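Long-range contacts in Slr1438 protein (Synechocystis sp., PDB 3K25), which is of unknown function but probably binds a carbohydrate and may act as an isomerase of the aldose 1-epimerase kind: residues W99-Q104 against L112-S117; I145-A150 against R278-N283. One frame throughout, in Å; residues are numbered along the deposited sequence.

Interaction 1: residues W99-Q104 against L112-S117; sequences WEVIGQ and LDLRLS
Arg115 sets CG anti to its backbone N (chi1 163°) and runs extended as far as NE. Glu100 sets CG anti to its carbonyl carbon, so the two chains lie side by side and point the same way. Their tips form a salt bridge, with Glu100 OE1 2.7 Å from Arg115 NH1. The carboxylate oxygen sits near the guanidinium plane, yet NH1 meets it from above the carboxylate plane. The two planes are 39° apart. Arg115 NH2 makes a second salt bridge, to Glu131 on the next strand, so the guanidinium is shared between two carboxylates. Ile102 CG2 packs across the base of the arginine, 3.6 Å from Arg115 CB.

Trp99 turns its indole across Leu116. Leu116 CB stands over the centre of the six-membered ring, 3.4 Å from the centroid, as a CH-pi contact. Leu116 CD2 reaches the five-membered part of the indole, 3.4 Å from Trp99 NE1. That nitrogen donates its hydrogen bond elsewhere, to Ala94 O. On the face with Val101, the valine branches divide their contacts: CG1 meets Leu112 CD1, and CG2 meets Leu114 CD2 at 3.5 Å.

The backbones pair through Glu100 and Arg115, whose N and O atoms bond in both directions. Farther on, Ile102 N bonds to Asp113 O at 2.8 Å, in the carbonyl plane. Asp113 N bonds to Gly103 O at 3.1 Å, from above the plane of that carbonyl. Ile102 and Gly103 both face Asp113. This is a classic beta bulge, set in an antiparallel beta hairpin at the border of a large sheet.

Interaction 2: residues I145-A150 against R278-N283; sequences IEQRIA and RSAWVN
The tight side of this contact is the face carrying Ile145, Gln147, Ile149, Ala280 and Val282, all buried. Gln147 is its centre. Its CG lies anti to the carbonyl carbon, and the chain bends at chi2 (82°), which folds the amide across the neighbouring strand. Gln147 OE1 comes to 3.2 Å from Ala280 CB and takes a hydrogen bond from the hydroxyl of Tyr237. Gln147 NE2 lies along the other strand, 3.5 Å from Trp281 CA. An alanine here removes the amide, and with it the bond to Tyr237 and the packing on Ala280, which would probably loosen this buried layer. Ile149 CD1 adds a contact 3.5 Å from Arg278 O, while Phe163 of strand 157-168 packs on Ile145, Gln147 and Val282.

The two segments are neighbouring central strands of a large antiparallel sheet, in keeping with the beta-rich galactose mutarotase-like fold of the family. Six backbone bonds join them, two for each of the pairs Ile145-Val282, Gln147-Ala280 and Ile149-Arg278. Gln147 N to Ala280 O spans 2.8 Å and is almost straight at 172°, although the donor stands above the carbonyl plane. Ile149 N meets Arg278 O at 2.7 Å, nearly along the C=O axis.

The opposite face, with Glu146, Arg148, Ser279 and Trp281, is looser and partly open to solvent. The guanidinium of Arg148 and the indole of Trp281 extend clear of the partner strand. Ser279 reaches Gln147 O by its CA, 3.0 Å away, and of its side chain CB lies closest to that oxygen. Glu146 forms a salt bridge with Arg144, which also makes a cation-pi contact with the Trp281 ring.

In the fold
From the N terminus, the chain first forms the small sheet that includes strand 14-18, whose Tyr14 touches the hairpin of interaction 1. Residues 99-104 then turn back within a few residues onto 112-117, closing a short loop. Strand 130-139 follows and pairs with strand 110-117 on one side and strand 142-151 on the other, so it separates the two contacts. Interaction 2 opens at 145-150 and closes only at 278-283, after 127 intervening residues. The contacts are in series and neither nest nor cross. Their centres are 13 Å apart. Interaction 1 forms one border of the sheet; interaction 2 lies in its middle, where strand 276-287, late in the chain, is inserted beside strand 142-151.

Interaction 1: residues W99-Q104 against L112-S117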
loop_
_atom_site.group_PDB
_atom_site.type_symbol
_atom_site.label_atom_id
_atom_site.label_comp_id
_atom_site.label_asym_id
_atom_site.label_seq_id
_atom_site.Cartn_x
_atom_site.Cartn_y
_atom_site.Cartn_z
ATOM N N TRP A 99 2.339 4.605 14.110
ATOM C CA TRP A 99 2.722 3.241 14.465
ATOM C C TRP A 99 3.955 3.353 15.376
ATOM O O TRP A 99 4.656 4.370 15.346
ATOM C CB TRP A 99 3.090 2.458 13.201
ATOM C CG TRP A 99 1.942 2.209 12.239
ATOM C CD1 TRP A 99 1.063 3.138 11.734
ATOM C CD2 TRP A 99 1.607 0.959 11.603
ATOM N NE1 TRP A 99 0.215 2.543 10.821
ATOM C CE2 TRP A 99 0.527 1.212 10.721
ATOM C CE3 TRP A 99 2.117 -0.345 11.691
ATOM C CZ2 TRP A 99 -0.050 0.204 9.929
ATOM C CZ3 TRP A 99 1.540 -1.349 10.902
ATOM C CH2 TRP A 99 0.468 -1.063 10.033
ATOM N N GLU A 100 4.223 2.330 16.188
ATOM C CA GLU A 100 5.389 2.359 17.082
ATOM C C GLU A 100 6.429 1.364 16.600
ATOM O O GLU A 100 6.078 0.289 16.097
ATOM C CB GLU A 100 5.023 1.937 18.506
ATOM C CG GLU A 100 3.706 2.440 19.020
ATOM C CD GLU A 100 3.326 1.822 20.353
ATOM O OE1 GLU A 100 3.215 0.574 20.431
ATOM O OE2 GLU A 100 3.138 2.593 21.318
ATOM N N VAL A 101 7.705 1.703 16.767
ATOM C CA VAL A 101 8.764 0.777 16.387
ATOM C C VAL A 101 8.949 -0.188 17.566
ATOM O O VAL A 101 9.253 0.240 18.684
ATOM C CB VAL A 101 10.091 1.509 16.122
ATOM C CG1 VAL A 101 11.141 0.519 15.649
ATOM C CG2 VAL A 101 9.886 2.595 15.097
ATOM N N ILE A 102 8.752 -1.481 17.322
ATOM C CA ILE A 102 8.896 -2.476 18.379
ATOM C C ILE A 102 9.994 -3.468 18.055
ATOM O O ILE A 102 10.035 -4.560 18.613
ATOM C CB ILE A 102 7.585 -3.273 18.604
ATOM C CG1 ILE A 102 7.348 -4.236 17.437
ATOM C CG2 ILE A 102 6.411 -2.311 18.756
ATOM C CD1 ILE A 102 6.384 -5.358 17.759
ATOM N N GLY A 103 10.882 -3.098 17.147
ATOM C CA GLY A 103 11.958 -4.000 16.792
ATOM C C GLY A 103 12.875 -3.504 15.691
ATOM O O GLY A 103 12.527 -2.622 14.901
ATOM N N GLN A 104 14.063 -4.086 15.639
ATOM C CA GLN A 104 15.046 -3.720 14.632
ATOM C C GLN A 104 16.123 -4.792 14.536
ATOM O O GLN A 104 16.623 -5.280 15.555
ATOM C CB GLN A 104 15.693 -2.391 14.994
ATOM C CG GLN A 104 16.805 -1.990 14.075
ATOM C CD GLN A 104 17.702 -0.975 14.720
ATOM O OE1 GLN A 104 17.242 -0.153 15.509
ATOM N NE2 GLN A 104 18.990 -1.012 14.386
ATOM N N LEU A 112 12.998 -3.177 9.962
ATOM C CA LEU A 112 12.306 -2.335 10.931
ATOM C C LEU A 112 10.918 -2.925 11.223
ATOM O O LEU A 112 10.151 -3.208 10.302
ATOM C CB LEU A 112 12.177 -0.906 10.389
ATOM C CG LEU A 112 12.117 0.241 11.405
ATOM C CD1 LEU A 112 11.134 -0.080 12.498
ATOM C CD2 LEU A 112 13.479 0.438 12.014
ATOM N N ASP A 113 10.609 -3.109 12.504
ATOM C CA ASP A 113 9.326 -3.671 12.915
ATOM C C ASP A 113 8.394 -2.652 13.582
ATOM O O ASP A 113 8.707 -2.096 14.631
ATOM C CB ASP A 113 9.571 -4.865 13.836
ATOM C CG ASP A 113 10.067 -6.072 13.079
ATOM O OD1 ASP A 113 10.444 -5.910 11.899
ATOM O OD2 ASP A 113 10.082 -7.177 13.653
ATOM N N LEU A 114 7.239 -2.431 12.959
ATOM C CA LEU A 114 6.263 -1.461 13.440
ATOM C C LEU A 114 4.964 -2.077 13.929
ATOM O O LEU A 114 4.541 -3.139 13.465
ATOM C CB LEU A 114 5.941 -0.468 12.331
ATOM C CG LEU A 114 7.144 0.194 11.669
ATOM C CD1 LEU A 114 6.652 1.193 10.635
ATOM C CD2 LEU A 114 7.992 0.893 12.728
ATOM N N ARG A 115 4.309 -1.373 14.845
ATOM C CA ARG A 115 3.063 -1.855 15.413
ATOM C C ARG A 115 1.943 -0.828 15.433
ATOM O O ARG A 115 2.139 0.347 15.794
ATOM C CB ARG A 115 3.308 -2.353 16.835
ATOM C CG ARG A 115 2.057 -2.511 17.686
ATOM C CD ARG A 115 2.441 -3.006 19.077
ATOM N NE ARG A 115 1.278 -3.277 19.913
ATOM C CZ ARG A 115 0.700 -2.386 20.706
ATOM N NH1 ARG A 115 1.179 -1.148 20.788
ATOM N NH2 ARG A 115 -0.364 -2.735 21.415
ATOM N N LEU A 116 0.764 -1.295 15.038
ATOM C CA LEU A 116 -0.437 -0.479 15.042
ATOM C C LEU A 116 -1.506 -1.226 15.817
ATOM O O LEU A 116 -1.945 -2.314 15.425
ATOM C CB LEU A 116 -0.933 -0.205 13.631
ATOM C CG LEU A 116 -2.237 0.600 13.631
ATOM C CD1 LEU A 116 -2.134 1.780 14.604
ATOM C CD2 LEU A 116 -2.526 1.070 12.206
ATOM N N SER A 117 -1.914 -0.630 16.927
ATOM C CA SER A 117 -2.913 -1.218 17.794
ATOM C C SER A 117 -4.214 -0.451 17.771
ATOM O O SER A 117 -4.247 0.773 17.589
ATOM C CB SER A 117 -2.403 -1.254 19.239
ATOM O OG SER A 117 -3.433 -1.646 20.133
#

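Interaction 2: residues I145-A150 against R278-N283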
loop_
_atom_site.group_PDB
_atom_site.type_symbol
_atom_site.label_atom_id
_atom_site.label_comp_id
_atom_site.label_asym_id
_atom_site.label_seq_id
_atom_site.Cartn_x
_atom_site.Cartn_y
_atom_site.Cartn_z
ATOM N N ILE A 145 7.580 -6.741 2.904
ATOM C CA ILE A 145 6.854 -6.307 4.086
ATOM C C ILE A 145 6.064 -7.512 4.533
ATOM O O ILE A 145 5.385 -8.159 3.732
ATOM C CB ILE A 145 5.899 -5.141 3.797
ATOM C CG1 ILE A 145 6.610 -4.076 2.964
ATOM C CG2 ILE A 145 5.450 -4.518 5.115
ATOM C CD1 ILE A 145 5.798 -2.825 2.742
ATOM N N GLU A 146 6.186 -7.839 5.808
ATOM C CA GLU A 146 5.495 -8.990 6.347
ATOM C C GLU A 146 4.483 -8.495 7.356
ATOM O O GLU A 146 4.780 -7.630 8.187
ATOM C CB GLU A 146 6.501 -9.951 6.980
ATOM C CG GLU A 146 7.618 -10.335 6.019
ATOM C CD GLU A 146 8.534 -11.417 6.562
ATOM O OE1 GLU A 146 9.010 -11.286 7.714
ATOM O OE2 GLU A 146 8.786 -12.397 5.824
ATOM N N GLN A 147 3.278 -9.043 7.274
ATOM C CA GLN A 147 2.216 -8.616 8.159
ATOM C C GLN A 147 1.665 -9.741 9.000
ATOM O O GLN A 147 1.633 -10.892 8.573
ATOM C CB GLN A 147 1.043 -8.026 7.356
ATOM C CG GLN A 147 1.407 -7.127 6.173
ATOM C CD GLN A 147 1.743 -7.927 4.921
ATOM O OE1 GLN A 147 1.021 -8.852 4.559
ATOM N NE2 GLN A 147 2.835 -7.565 4.248
ATOM N N ARG A 148 1.244 -9.382 10.208
ATOM C CA ARG A 148 0.583 -10.305 11.114
ATOM C C ARG A 148 -0.648 -9.498 11.515
ATOM O O ARG A 148 -0.535 -8.423 12.100
ATOM C CB ARG A 148 1.426 -10.637 12.349
ATOM C CG ARG A 148 0.768 -11.703 13.232
ATOM C CD ARG A 148 1.600 -12.078 14.459
ATOM N NE ARG A 148 1.929 -10.910 15.276
ATOM C CZ ARG A 148 2.492 -10.954 16.481
ATOM N NH1 ARG A 148 2.794 -12.120 17.036
ATOM N NH2 ARG A 148 2.761 -9.828 17.133
ATOM N N ILE A 149 -1.818 -9.989 11.137
ATOM C CA ILE A 149 -3.062 -9.314 11.468
ATOM C C ILE A 149 -3.627 -10.099 12.646
ATOM O O ILE A 149 -3.957 -11.281 12.525
ATOM C CB ILE A 149 -4.058 -9.339 10.273
ATOM C CG1 ILE A 149 -3.402 -8.728 9.028
ATOM C CG2 ILE A 149 -5.302 -8.524 10.599
ATOM C CD1 ILE A 149 -2.341 -9.589 8.387
ATOM N N ALA A 150 -3.718 -9.452 13.799
ATOM C CA ALA A 150 -4.226 -10.151 14.963
ATOM C C ALA A 150 -5.548 -9.619 15.469
ATOM O O ALA A 150 -5.857 -8.431 15.359
ATOM C CB ALA A 150 -3.186 -10.127 16.095
ATOM N N ARG A 278 -3.326 -13.909 11.710
ATOM C CA ARG A 278 -2.888 -14.554 10.485
ATOM C C ARG A 278 -1.786 -13.685 9.905
ATOM O O ARG A 278 -1.697 -12.491 10.202
ATOM C CB ARG A 278 -4.043 -14.749 9.496
ATOM C CG ARG A 278 -4.811 -13.509 9.121
ATOM C CD ARG A 278 -6.065 -13.894 8.323
ATOM N NE ARG A 278 -5.753 -14.379 6.978
ATOM C CZ ARG A 278 -6.664 -14.774 6.087
ATOM N NH1 ARG A 278 -7.964 -14.761 6.385
ATOM N NH2 ARG A 278 -6.278 -15.145 4.875
ATOM N N SER A 279 -0.913 -14.293 9.117
ATOM C CA SER A 279 0.187 -13.544 8.532
ATOM C C SER A 279 0.143 -13.543 7.014
ATOM O O SER A 279 -0.533 -14.357 6.384
ATOM C CB SER A 279 1.537 -14.085 9.032
ATOM O OG SER A 279 1.762 -15.417 8.615
ATOM N N ALA A 280 0.864 -12.600 6.431
ATOM C CA ALA A 280 0.906 -12.465 4.992
ATOM C C ALA A 280 2.146 -11.666 4.656
ATOM O O ALA A 280 2.870 -11.212 5.549
ATOM C CB ALA A 280 -0.345 -11.733 4.507
ATOM N N TRP A 281 2.389 -11.496 3.365
ATOM C CA TRP A 281 3.523 -10.721 2.920
ATOM C C TRP A 281 3.359 -10.246 1.479
ATOM O O TRP A 281 2.658 -10.857 0.667
ATOM C CB TRP A 281 4.806 -11.547 3.038
ATOM C CG TRP A 281 4.767 -12.795 2.219
ATOM C CD1 TRP A 281 4.377 -14.040 2.636
ATOM C CD2 TRP A 281 5.039 -12.907 0.815
ATOM N NE1 TRP A 281 4.384 -14.913 1.578
ATOM C CE2 TRP A 281 4.786 -14.247 0.446
ATOM C CE3 TRP A 281 5.466 -12.004 -0.169
ATOM C CZ2 TRP A 281 4.944 -14.709 -0.872
ATOM C CZ3 TRP A 281 5.620 -12.463 -1.476
ATOM C CH2 TRP A 281 5.358 -13.804 -1.813
ATOM N N VAL A 282 4.021 -9.136 1.181
ATOM C CA VAL A 282 4.024 -8.571 -0.156
ATOM C C VAL A 282 5.495 -8.321 -0.470
ATOM O O VAL A 282 6.277 -8.000 0.419
ATOM C CB VAL A 282 3.238 -7.260 -0.211
ATOM C CG1 VAL A 282 3.294 -6.703 -1.607
ATOM C CG2 VAL A 282 1.790 -7.512 0.188
ATOM N N ASN A 283 5.884 -8.491 -1.726
ATOM C CA ASN A 283 7.280 -8.306 -2.092
ATOM C C ASN A 283 7.439 -7.386 -3.288
ATOM O O ASN A 283 6.595 -7.343 -4.180
ATOM C CB ASN A 283 7.924 -9.658 -2.397
ATOM C CG ASN A 283 9.438 -9.620 -2.299
ATOM O OD1 ASN A 283 10.010 -9.763 -1.211
ATOM N ND2 ASN A 283 10.097 -9.420 -3.438
#